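Local structure of switch-activating protein 1 (5JDK) at residues M89-Y92 and E93-A97; D110-D113 and Q114-E118; A80-N83 and Q84-I88; V45-K48 and H49-V52; E36-K39 and L40-V44. The protein binds specific DNA sequences as a homodimer, among them the mating-type switching site SAS1 and the rDNA replication fork barrier RFB1, where it blocks replication forks. One frame throughout, in Å; residues are numbered along the deposited sequence.

The five interactions lie on three helices and one turn of the N-terminal DNA-binding domain. Interactions 5 and 4 follow one another on helix 34-46 and the turn after it. Interactions 3 and 1 follow one another on helix 78-98. Interaction 2, on helix 107-131, touches the other four. Arg95 NH2 of interaction 1 meets Asp113 OD2 at 2.9 Å. Glu111 OE2 meets Arg42 NE of interaction 5 at 2.8 Å, and Glu118 OE2 meets Lys48 NZ of interaction 4 at 2.7 Å; all three are salt bridges. Interactions 3 and 5 pack through Ile85 CD1 and Val44 CG2, 3.6 Å apart. Interactions 1 and 4 are separate, with centres about 21 Å apart.

Interaction 1: M89-Y92 and E93-A97; sequences MRVY and EQRLA
Tyr92 and Leu96 form an i to i+4 pair near the C-terminal end of helix 78-98, the third helix of the Sap1 DNA-binding domain. The Leu96 side chain lies over one face of the Tyr92 ring. Leu96 CD1 is 4.0 Å from the centroid of the Tyr92 ring and 29° off the ring normal, a CH-pi contact. The other methyl, Leu96 CD2, lies 3.7 Å from Tyr92 OH. Tyr92 chi1 is 176°. This sets the ring on the carbonyl side of its own residue, where the next turn can lean on it.

Two waters add bridges on the outer part of the helix: one between two side chains, the other between a carboxylate and a backbone carbonyl. Water 2 accepts from Arg90 NE at 2.7 Å and from Gln94 NE2 at 2.9 Å. It lies in the guanidinium plane, and the amide plane is turned 76° from that plane. The water thus joins two groups that are both donors. Water 1 donates to Glu93 OE2 at 2.6 Å and, weakly, to Met89 O at 3.3 Å. Met89 O also accepts the backbone N-H of Glu93. The Glu93 chain bends back at its second torsion to reach this water, and its carboxylate also pairs with Lys120.

Val91 CG1 touches Arg95 CD at 4.1 Å. The Arg95 guanidinium goes on to Asp113 and Glu109.

These partners place the contact against helix 107-131. Met89 and Tyr92 both pack on Cys116, and Tyr92 also touches Asp113 and Asp117.

Interaction 2: D110-D113 and Q114-E118; sequences DELD and QLCDE
Glu111 and Leu115 run side by side and point the same way from helix 107-131. Glu111 CG is 3.9 Å from Leu115 CD1, and Glu111 OE2 is 4.1 Å from the same methyl. The Glu111 chain is extended, with CG opposite the backbone N (chi1 -178°). The methyl therefore lies along the chain, and the carboxylate is left to reach Arg42. One residue on, Leu112 CD1 meets Cys116 SG at 4.2 Å.

The backbone beneath is regular. Leu115 N bonds to Glu111 O at 2.9 Å with an N-H...O angle of 168°, and Cys116 N bonds to Leu112 O at 2.9 Å. Leu115 and Cys116 are buried. Asp113 pairs with Arg95 of helix 78-98.

The other side is looser and more exposed. Beyond the backbone bond from Gln114 N, Asp110 O meets the side chain at Gln114 CB, 3.4 Å away. Of the Asp117 side chain, CB comes 3.5 Å from Asp113 O, and the carboxylate leads away. Asp110 bonds to Thr105.

This is an amphipathic helix of an all-helical domain. Leu112 packs on helix 34-46, Cys116 packs on helix 78-98, and acidic groups line the flanks.

Interaction 3: A80-N83 and Q84-I88; sequences ACRN and QIISI
Arg82 and Ile86 meet because their first torsions differ: one chain leans forward along the helix, the other back. Arg82 CG is trans to the backbone N (chi1 -168°), which carries it toward the following turn. Ile86 CG1 is trans to the carbonyl carbon (chi1 -72°), which carries it back toward the preceding one. Ile86 CD1 then touches Arg82 CG at 4.1 Å, the two side chains running at a slant. On the way, Ile86 CG1 passes 3.3 Å from Arg82 O. That oxygen accepts Ile86 N at 2.8 Å in a nearly straight bond, with an N-H...O angle of 168°. Beyond CG the Arg82 chain is fully extended. Its NE bonds to a glycerol, probably from the crystallisation liquor, and the side chain also touches Thr56 and Tyr60.

Cys81 and Ile85 make a second apolar pair, one residue round the helix. Cys81 SG is 4.2 Å from Ile85 CD1, and both residues are buried. Cys81 packs on Ala64 of helix 56-71. Ile85 fits between Tyr60, Leu40, Val44 and Trp119, so it meets all three other helices.

Gln84 bends at its second torsion, and its CG lies 3.2 Å from Ala80 O. The amide then reaches His76. Asn83 and Ser87 lie on an exposed side and meet through Ser87 N and Asn83 O at 2.9 Å.

The Gln84 bond has a chemical consequence. Its NE2 can only donate, so His76 NE2 is probably the acceptor. This would be consistent with a neutral His76 that carries its proton on ND1.

Interaction 4: V45-K48 and H49-V52; sequences VRHK and HELV
His47 and Glu50 meet in the turn that ends helix 34-46, where the chain passes into a short 3-10 segment. Glu50 CD lies in the plane of the His47 ring at its edge, and both carboxylate oxygens, Glu50 OE1 and OE2, are 3.4 Å from His47 CD2. Ring and carboxylate planes are 83° apart. Between the same two residues, Glu50 N bonds to His47 O at 2.8 Å, an i to i+3 bond with the donor well above the carbonyl plane. A weak bond follows from Leu51 N to Lys48 O at 3.4 Å.

Lys48 lies along the face of the His49 ring. Its CG is 4.1 Å from the ring centroid and 7° off the normal, a CH-pi contact. Lys48 CE is 3.6 Å from His49 CE1. Lys48 CG stands between its own backbone N and carbonyl carbon (chi1 70°), and from there the extended chain runs over the ring.

An outer shell holds these groups. His47 ND1 bonds to Leu43 O, Glu50 pairs with Lys62, and Lys48 NZ pairs with Glu118. Arg122 bonds to Lys48 O. Water 3 accepts from His49 N at 2.9 Å and donates to Arg46 O at 2.9 Å.

Interaction 5: E36-K39 and L40-V44; sequences EKIK and LMRLV
Ile38 lays its CG2 methyl over one face of the Arg42 guanidinium. The methyl is 3.2 Å above the guanidinium plane and offset toward its rim. Ile38 CG2 is nearest to Arg42 NE, at 3.4 Å, with Arg42 CZ at 3.6 Å. Arg42 CG points back along the helix, opposite the carbonyl carbon (chi1 -76°), and lies 3.2 Å from Ile38 O. The chain then runs extended to NE, which sets the guanidinium face against the methyl. Glu111 of helix 107-131 takes Arg42 NE in a salt bridge and probably limits its rotation.

This is helix 34-46, the first of the four helices in the domain, whose family belongs to the helix-turn-helix clan. It packs on all three others.

Met41 is turned back in the same sense as Arg42, with its CG 3.4 Å from Lys37 O. Its chain then bends twice, at the second and third torsions, and the side chain packs on Leu112. The end of Leu40 leads away from the preceding turn and packs on Ile63 and Ile85. Leu43 leans on the Lys39 carbonyl, with Leu43 CG 3.5 Å from Lys39 O, and touches Ile66.

Interaction 1: M89-Y92 and E93-A97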
# COMPACT_ATOMS: atom_id res chain seq x y z
N MET A 89 -4.08 -4.02 2.01
CA MET A 89 -4.76 -4.15 0.73
C MET A 89 -5.83 -5.24 0.74
O MET A 89 -6.86 -5.09 0.06
CB MET A 89 -3.73 -4.39 -0.38
CG MET A 89 -2.77 -3.22 -0.58
SD MET A 89 -3.56 -1.64 -0.96
CE MET A 89 -4.19 -1.96 -2.61
N ARG A 90 -5.62 -6.32 1.48
CA ARG A 90 -6.65 -7.34 1.60
C ARG A 90 -7.87 -6.79 2.32
O ARG A 90 -9.01 -7.00 1.89
CB ARG A 90 -6.09 -8.56 2.34
CG ARG A 90 -7.10 -9.68 2.39
CD ARG A 90 -6.49 -10.96 2.87
NE ARG A 90 -7.51 -12.00 3.03
CZ ARG A 90 -7.90 -12.84 2.07
NH1 ARG A 90 -7.37 -12.76 0.86
NH2 ARG A 90 -8.83 -13.74 2.32
N VAL A 91 -7.64 -6.05 3.41
CA VAL A 91 -8.74 -5.41 4.11
C VAL A 91 -9.43 -4.41 3.21
O VAL A 91 -10.66 -4.30 3.20
CB VAL A 91 -8.25 -4.79 5.43
CG1 VAL A 91 -9.33 -3.91 6.04
CG2 VAL A 91 -7.85 -5.91 6.39
N TYR A 92 -8.66 -3.69 2.39
CA TYR A 92 -9.26 -2.76 1.43
C TYR A 92 -10.22 -3.48 0.49
O TYR A 92 -11.33 -3.00 0.24
CB TYR A 92 -8.17 -2.03 0.66
CG TYR A 92 -8.71 -1.11 -0.42
CD1 TYR A 92 -8.35 -1.27 -1.75
CD2 TYR A 92 -9.57 -0.08 -0.10
CE1 TYR A 92 -8.83 -0.40 -2.73
CE2 TYR A 92 -10.07 0.78 -1.07
CZ TYR A 92 -9.69 0.61 -2.38
OH TYR A 92 -10.17 1.45 -3.36
N GLU A 93 -9.80 -4.62 -0.06
CA GLU A 93 -10.70 -5.35 -0.95
C GLU A 93 -11.95 -5.81 -0.22
O GLU A 93 -13.05 -5.82 -0.78
CB GLU A 93 -9.97 -6.51 -1.62
CG GLU A 93 -8.90 -6.06 -2.62
CD GLU A 93 -9.46 -5.38 -3.86
OE1 GLU A 93 -10.62 -5.66 -4.22
OE2 GLU A 93 -8.73 -4.59 -4.48
N GLN A 94 -11.81 -6.18 1.05
CA GLN A 94 -13.00 -6.53 1.84
C GLN A 94 -13.91 -5.32 2.04
O GLN A 94 -15.14 -5.43 1.94
CB GLN A 94 -12.56 -7.14 3.16
CG GLN A 94 -11.87 -8.48 2.93
CD GLN A 94 -11.20 -9.07 4.15
OE1 GLN A 94 -11.21 -8.47 5.23
NE2 GLN A 94 -10.62 -10.25 3.98
N ARG A 95 -13.32 -4.16 2.32
CA ARG A 95 -14.10 -2.94 2.44
C ARG A 95 -14.83 -2.63 1.14
O ARG A 95 -16.01 -2.26 1.16
CB ARG A 95 -13.21 -1.77 2.86
CG ARG A 95 -12.72 -1.90 4.30
CD ARG A 95 -11.73 -0.81 4.70
NE ARG A 95 -12.23 0.52 4.39
CZ ARG A 95 -13.21 1.11 5.06
NH1 ARG A 95 -13.75 0.56 6.14
NH2 ARG A 95 -13.65 2.29 4.64
N LEU A 96 -14.18 -2.80 -0.01
CA LEU A 96 -14.86 -2.56 -1.27
C LEU A 96 -16.03 -3.51 -1.44
O LEU A 96 -17.12 -3.12 -1.89
CB LEU A 96 -13.89 -2.72 -2.44
CG LEU A 96 -12.82 -1.66 -2.61
CD1 LEU A 96 -11.95 -1.99 -3.81
CD2 LEU A 96 -13.42 -0.29 -2.77
N ALA A 97 -15.83 -4.78 -1.08
CA ALA A 97 -16.88 -5.77 -1.25
C ALA A 97 -18.06 -5.50 -0.33
O ALA A 97 -19.19 -5.90 -0.64
CB ALA A 97 -16.33 -7.17 -0.98
O HOH W 1 -6.64 -4.07 -3.11
O HOH W 2 -9.31 -12.64 5.00

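Interaction 2: D110-D113 and Q114-E118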
# COMPACT_ATOMS: atom_id res chain seq x y z
N ASP A 110 -11.68 7.35 4.57
CA ASP A 110 -11.64 7.81 3.19
C ASP A 110 -10.20 7.99 2.70
O ASP A 110 -9.88 7.63 1.55
CB ASP A 110 -12.40 9.12 3.04
CG ASP A 110 -13.93 8.96 3.10
OD1 ASP A 110 -14.45 7.83 3.19
OD2 ASP A 110 -14.61 10.02 3.05
N GLU A 111 -9.32 8.55 3.54
CA GLU A 111 -7.93 8.72 3.12
C GLU A 111 -7.25 7.38 2.90
O GLU A 111 -6.57 7.17 1.88
CB GLU A 111 -7.11 9.55 4.12
CG GLU A 111 -5.68 9.71 3.57
CD GLU A 111 -4.76 10.57 4.39
OE1 GLU A 111 -5.09 10.93 5.53
OE2 GLU A 111 -3.67 10.87 3.85
N LEU A 112 -7.41 6.45 3.84
CA LEU A 112 -6.75 5.16 3.64
C LEU A 112 -7.29 4.46 2.40
O LEU A 112 -6.53 3.90 1.61
CB LEU A 112 -6.87 4.28 4.89
CG LEU A 112 -6.06 2.98 4.83
CD1 LEU A 112 -4.61 3.20 4.52
CD2 LEU A 112 -6.17 2.24 6.16
N ASP A 113 -8.60 4.51 2.19
CA ASP A 113 -9.17 3.90 1.00
C ASP A 113 -8.60 4.54 -0.27
O ASP A 113 -8.34 3.85 -1.26
CB ASP A 113 -10.69 4.03 1.01
CG ASP A 113 -11.38 3.06 1.97
OD1 ASP A 113 -10.74 2.14 2.51
OD2 ASP A 113 -12.61 3.23 2.15
N GLN A 114 -8.45 5.88 -0.28
CA GLN A 114 -7.93 6.55 -1.47
C GLN A 114 -6.49 6.15 -1.74
O GLN A 114 -6.10 5.91 -2.89
CB GLN A 114 -8.04 8.07 -1.31
CG GLN A 114 -7.64 8.85 -2.54
CD GLN A 114 -6.13 8.95 -2.73
OE1 GLN A 114 -5.62 8.69 -3.83
NE2 GLN A 114 -5.42 9.32 -1.68
N LEU A 115 -5.68 6.07 -0.68
CA LEU A 115 -4.30 5.61 -0.84
C LEU A 115 -4.26 4.18 -1.38
O LEU A 115 -3.46 3.87 -2.26
CB LEU A 115 -3.58 5.70 0.50
CG LEU A 115 -3.33 7.13 0.99
CD1 LEU A 115 -2.97 7.12 2.46
CD2 LEU A 115 -2.23 7.79 0.18
N CYS A 116 -5.12 3.32 -0.85
CA CYS A 116 -5.18 1.95 -1.34
C CYS A 116 -5.61 1.90 -2.80
O CYS A 116 -5.07 1.11 -3.58
CB CYS A 116 -6.13 1.13 -0.47
SG CYS A 116 -5.52 0.85 1.21
N ASP A 117 -6.58 2.71 -3.20
CA ASP A 117 -6.99 2.74 -4.60
C ASP A 117 -5.80 3.12 -5.49
O ASP A 117 -5.58 2.51 -6.55
CB ASP A 117 -8.11 3.77 -4.77
CG ASP A 117 -8.50 3.96 -6.21
OD1 ASP A 117 -9.13 3.05 -6.79
OD2 ASP A 117 -8.16 5.02 -6.78
N GLU A 118 -5.02 4.11 -5.07
CA GLU A 118 -3.89 4.56 -5.88
C GLU A 118 -2.81 3.48 -5.95
O GLU A 118 -2.20 3.25 -7.01
CB GLU A 118 -3.37 5.87 -5.31
CG GLU A 118 -2.33 6.53 -6.17
CD GLU A 118 -2.04 7.98 -5.82
OE1 GLU A 118 -2.80 8.58 -5.05
OE2 GLU A 118 -1.05 8.51 -6.36

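Interaction 3: A80-N83 and Q84-I88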
# COMPACT_ATOMS: atom_id res chain seq x y z
N ALA A 80 8.18 -8.31 6.92
CA ALA A 80 7.15 -7.82 7.83
C ALA A 80 6.51 -6.55 7.28
O ALA A 80 5.29 -6.36 7.40
CB ALA A 80 7.74 -7.58 9.21
N CYS A 81 7.31 -5.65 6.70
CA CYS A 81 6.75 -4.44 6.12
C CYS A 81 5.81 -4.77 4.97
O CYS A 81 4.66 -4.30 4.90
CB CYS A 81 7.89 -3.54 5.64
SG CYS A 81 7.36 -2.08 4.76
N ARG A 82 6.29 -5.60 4.05
CA ARG A 82 5.46 -5.99 2.92
C ARG A 82 4.18 -6.67 3.40
O ARG A 82 3.10 -6.44 2.84
CB ARG A 82 6.26 -6.89 2.00
CG ARG A 82 5.60 -7.13 0.68
CD ARG A 82 6.49 -8.01 -0.12
NE ARG A 82 6.01 -8.24 -1.48
CZ ARG A 82 6.72 -8.95 -2.34
NH1 ARG A 82 7.88 -9.45 -1.97
NH2 ARG A 82 6.28 -9.14 -3.58
N ASN A 83 4.26 -7.49 4.45
CA ASN A 83 3.07 -8.17 4.95
C ASN A 83 2.06 -7.18 5.50
O ASN A 83 0.84 -7.39 5.38
CB ASN A 83 3.46 -9.19 6.02
CG ASN A 83 2.27 -9.94 6.56
OD1 ASN A 83 1.98 -9.92 7.75
ND2 ASN A 83 1.54 -10.60 5.66
N GLN A 84 2.52 -6.09 6.14
CA GLN A 84 1.59 -5.06 6.59
C GLN A 84 0.83 -4.46 5.42
O GLN A 84 -0.38 -4.22 5.50
CB GLN A 84 2.32 -3.93 7.32
CG GLN A 84 3.11 -4.31 8.54
CD GLN A 84 2.25 -4.61 9.74
OE1 GLN A 84 1.08 -4.94 9.60
NE2 GLN A 84 2.82 -4.49 10.93
N ILE A 85 1.54 -4.20 4.32
CA ILE A 85 0.89 -3.63 3.14
C ILE A 85 -0.06 -4.64 2.51
O ILE A 85 -1.18 -4.30 2.10
CB ILE A 85 1.95 -3.11 2.14
CG1 ILE A 85 2.82 -2.04 2.81
CG2 ILE A 85 1.29 -2.57 0.88
CD1 ILE A 85 4.10 -1.77 2.08
N ILE A 86 0.36 -5.91 2.41
CA ILE A 86 -0.51 -6.97 1.91
C ILE A 86 -1.81 -7.00 2.70
O ILE A 86 -2.90 -7.10 2.12
CB ILE A 86 0.21 -8.32 1.94
CG1 ILE A 86 1.27 -8.34 0.83
CG2 ILE A 86 -0.76 -9.48 1.77
CD1 ILE A 86 2.22 -9.52 0.89
N SER A 87 -1.70 -6.95 4.02
CA SER A 87 -2.88 -7.00 4.87
C SER A 87 -3.76 -5.77 4.68
O SER A 87 -4.99 -5.89 4.59
CB SER A 87 -2.48 -7.15 6.33
OG SER A 87 -3.64 -7.25 7.13
N ILE A 88 -3.16 -4.58 4.62
CA ILE A 88 -3.94 -3.37 4.36
C ILE A 88 -4.73 -3.52 3.06
O ILE A 88 -5.91 -3.14 2.98
CB ILE A 88 -3.00 -2.14 4.34
CG1 ILE A 88 -2.53 -1.80 5.76
CG2 ILE A 88 -3.68 -0.93 3.68
CD1 ILE A 88 -1.34 -0.89 5.81

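Interaction 4: V45-K48 and H49-V52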
# COMPACT_ATOMS: atom_id res chain seq x y z
N VAL A 45 2.56 5.26 -1.50
CA VAL A 45 2.02 5.99 -2.65
C VAL A 45 2.98 7.07 -3.11
O VAL A 45 3.18 7.26 -4.32
CB VAL A 45 0.62 6.53 -2.32
CG1 VAL A 45 0.15 7.50 -3.37
CG2 VAL A 45 -0.36 5.37 -2.22
N ARG A 46 3.58 7.83 -2.19
CA ARG A 46 4.51 8.88 -2.58
C ARG A 46 5.64 8.33 -3.43
O ARG A 46 6.11 9.00 -4.36
CB ARG A 46 5.09 9.56 -1.33
CG ARG A 46 6.17 10.60 -1.63
CD ARG A 46 5.58 11.79 -2.37
NE ARG A 46 6.56 12.78 -2.84
CZ ARG A 46 7.16 12.75 -4.03
NH1 ARG A 46 6.92 11.75 -4.87
NH2 ARG A 46 7.99 13.71 -4.38
N HIS A 47 6.10 7.12 -3.12
CA HIS A 47 7.22 6.49 -3.80
C HIS A 47 6.78 5.48 -4.85
O HIS A 47 7.61 4.69 -5.31
CB HIS A 47 8.12 5.81 -2.76
CG HIS A 47 8.80 6.76 -1.84
ND1 HIS A 47 8.21 7.27 -0.70
CD2 HIS A 47 10.02 7.33 -1.92
CE1 HIS A 47 9.04 8.11 -0.11
NE2 HIS A 47 10.15 8.16 -0.83
N LYS A 48 5.53 5.53 -5.30
CA LYS A 48 4.98 4.43 -6.09
C LYS A 48 5.73 4.24 -7.40
O LYS A 48 5.81 3.11 -7.90
CB LYS A 48 3.49 4.66 -6.35
CG LYS A 48 3.17 5.81 -7.30
CD LYS A 48 1.69 6.07 -7.38
CE LYS A 48 1.39 7.10 -8.44
NZ LYS A 48 -0.07 7.37 -8.54
N HIS A 49 6.26 5.31 -7.99
CA HIS A 49 6.96 5.19 -9.26
C HIS A 49 8.34 4.58 -9.09
O HIS A 49 8.99 4.27 -10.10
CB HIS A 49 7.02 6.55 -9.95
CG HIS A 49 5.69 7.00 -10.47
ND1 HIS A 49 5.11 8.19 -10.10
CD2 HIS A 49 4.81 6.39 -11.30
CE1 HIS A 49 3.94 8.31 -10.70
NE2 HIS A 49 3.73 7.23 -11.43
N GLU A 50 8.78 4.38 -7.86
CA GLU A 50 10.06 3.74 -7.61
C GLU A 50 9.99 2.23 -7.60
O GLU A 50 11.03 1.59 -7.73
CB GLU A 50 10.66 4.25 -6.29
CG GLU A 50 10.90 5.75 -6.32
CD GLU A 50 11.50 6.31 -5.05
OE1 GLU A 50 11.57 7.53 -4.92
OE2 GLU A 50 11.91 5.53 -4.17
N LEU A 51 8.79 1.63 -7.50
CA LEU A 51 8.67 0.19 -7.61
C LEU A 51 8.88 -0.24 -9.06
O LEU A 51 8.22 0.27 -9.98
CB LEU A 51 7.30 -0.28 -7.10
CG LEU A 51 7.03 -1.77 -7.27
CD1 LEU A 51 8.02 -2.63 -6.49
CD2 LEU A 51 5.62 -2.12 -6.84
N VAL A 52 9.83 -1.14 -9.26
CA VAL A 52 10.16 -1.70 -10.56
C VAL A 52 9.77 -3.17 -10.54
O VAL A 52 10.08 -3.88 -9.58
CB VAL A 52 11.67 -1.53 -10.88
CG1 VAL A 52 12.05 -2.25 -12.17
CG2 VAL A 52 12.03 -0.05 -10.97
O HOH W 3 6.72 8.02 -7.02

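Interaction 5: E36-K39 and L40-V44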
# COMPACT_ATOMS: atom_id res chain seq x y z
N GLU A 36 -0.93 4.70 11.88
CA GLU A 36 0.29 4.13 11.32
C GLU A 36 0.05 3.56 9.92
O GLU A 36 0.92 3.67 9.05
CB GLU A 36 0.83 3.03 12.23
CG GLU A 36 1.49 3.52 13.50
CD GLU A 36 1.90 2.39 14.42
OE1 GLU A 36 1.06 1.49 14.67
OE2 GLU A 36 3.07 2.38 14.87
N LYS A 37 -1.11 2.95 9.69
CA LYS A 37 -1.42 2.43 8.36
C LYS A 37 -1.47 3.56 7.35
O LYS A 37 -0.97 3.41 6.23
CB LYS A 37 -2.78 1.74 8.37
CG LYS A 37 -2.82 0.43 9.12
CD LYS A 37 -4.24 -0.11 9.17
CE LYS A 37 -4.32 -1.42 9.89
NZ LYS A 37 -5.72 -1.87 9.98
N ILE A 38 -2.07 4.68 7.73
CA ILE A 38 -2.12 5.84 6.85
C ILE A 38 -0.72 6.40 6.60
O ILE A 38 -0.36 6.71 5.47
CB ILE A 38 -3.09 6.89 7.40
CG1 ILE A 38 -4.52 6.38 7.26
CG2 ILE A 38 -2.93 8.24 6.69
CD1 ILE A 38 -5.57 7.17 8.02
N LYS A 39 0.11 6.53 7.65
CA LYS A 39 1.48 6.99 7.42
C LYS A 39 2.23 6.07 6.46
O LYS A 39 2.94 6.53 5.55
CB LYS A 39 2.21 7.10 8.75
CG LYS A 39 1.71 8.23 9.64
CD LYS A 39 2.43 8.25 10.97
CE LYS A 39 1.99 9.43 11.82
NZ LYS A 39 2.62 9.41 13.17
N LEU A 40 2.08 4.76 6.66
CA LEU A 40 2.75 3.78 5.81
C LEU A 40 2.28 3.90 4.37
O LEU A 40 3.10 3.95 3.44
CB LEU A 40 2.50 2.38 6.36
CG LEU A 40 3.06 1.22 5.55
CD1 LEU A 40 4.56 1.34 5.36
CD2 LEU A 40 2.73 -0.09 6.24
N MET A 41 0.95 3.93 4.15
CA MET A 41 0.46 3.99 2.78
C MET A 41 0.74 5.34 2.12
O MET A 41 0.92 5.39 0.90
CB MET A 41 -1.02 3.62 2.72
CG MET A 41 -1.28 2.17 3.04
SD MET A 41 -0.41 0.98 2.03
CE MET A 41 -1.16 1.29 0.43
N ARG A 42 0.79 6.43 2.89
CA ARG A 42 1.25 7.69 2.32
C ARG A 42 2.64 7.54 1.74
O ARG A 42 2.92 8.04 0.65
CB ARG A 42 1.26 8.79 3.38
CG ARG A 42 -0.11 9.34 3.74
CD ARG A 42 0.00 10.36 4.86
NE ARG A 42 -1.29 10.85 5.30
CZ ARG A 42 -1.48 11.48 6.45
NH1 ARG A 42 -0.47 11.69 7.28
NH2 ARG A 42 -2.69 11.90 6.78
N LEU A 43 3.54 6.86 2.47
CA LEU A 43 4.90 6.65 1.95
C LEU A 43 4.91 5.75 0.73
O LEU A 43 5.62 6.02 -0.25
CB LEU A 43 5.77 6.03 3.03
CG LEU A 43 6.15 6.92 4.20
CD1 LEU A 43 6.85 6.08 5.25
CD2 LEU A 43 7.04 8.06 3.74
N VAL A 44 4.16 4.65 0.78
CA VAL A 44 4.08 3.75 -0.37
C VAL A 44 3.64 4.51 -1.62
O VAL A 44 4.26 4.41 -2.69
CB VAL A 44 3.13 2.59 -0.03
CG1 VAL A 44 2.78 1.78 -1.26
CG2 VAL A 44 3.75 1.68 1.03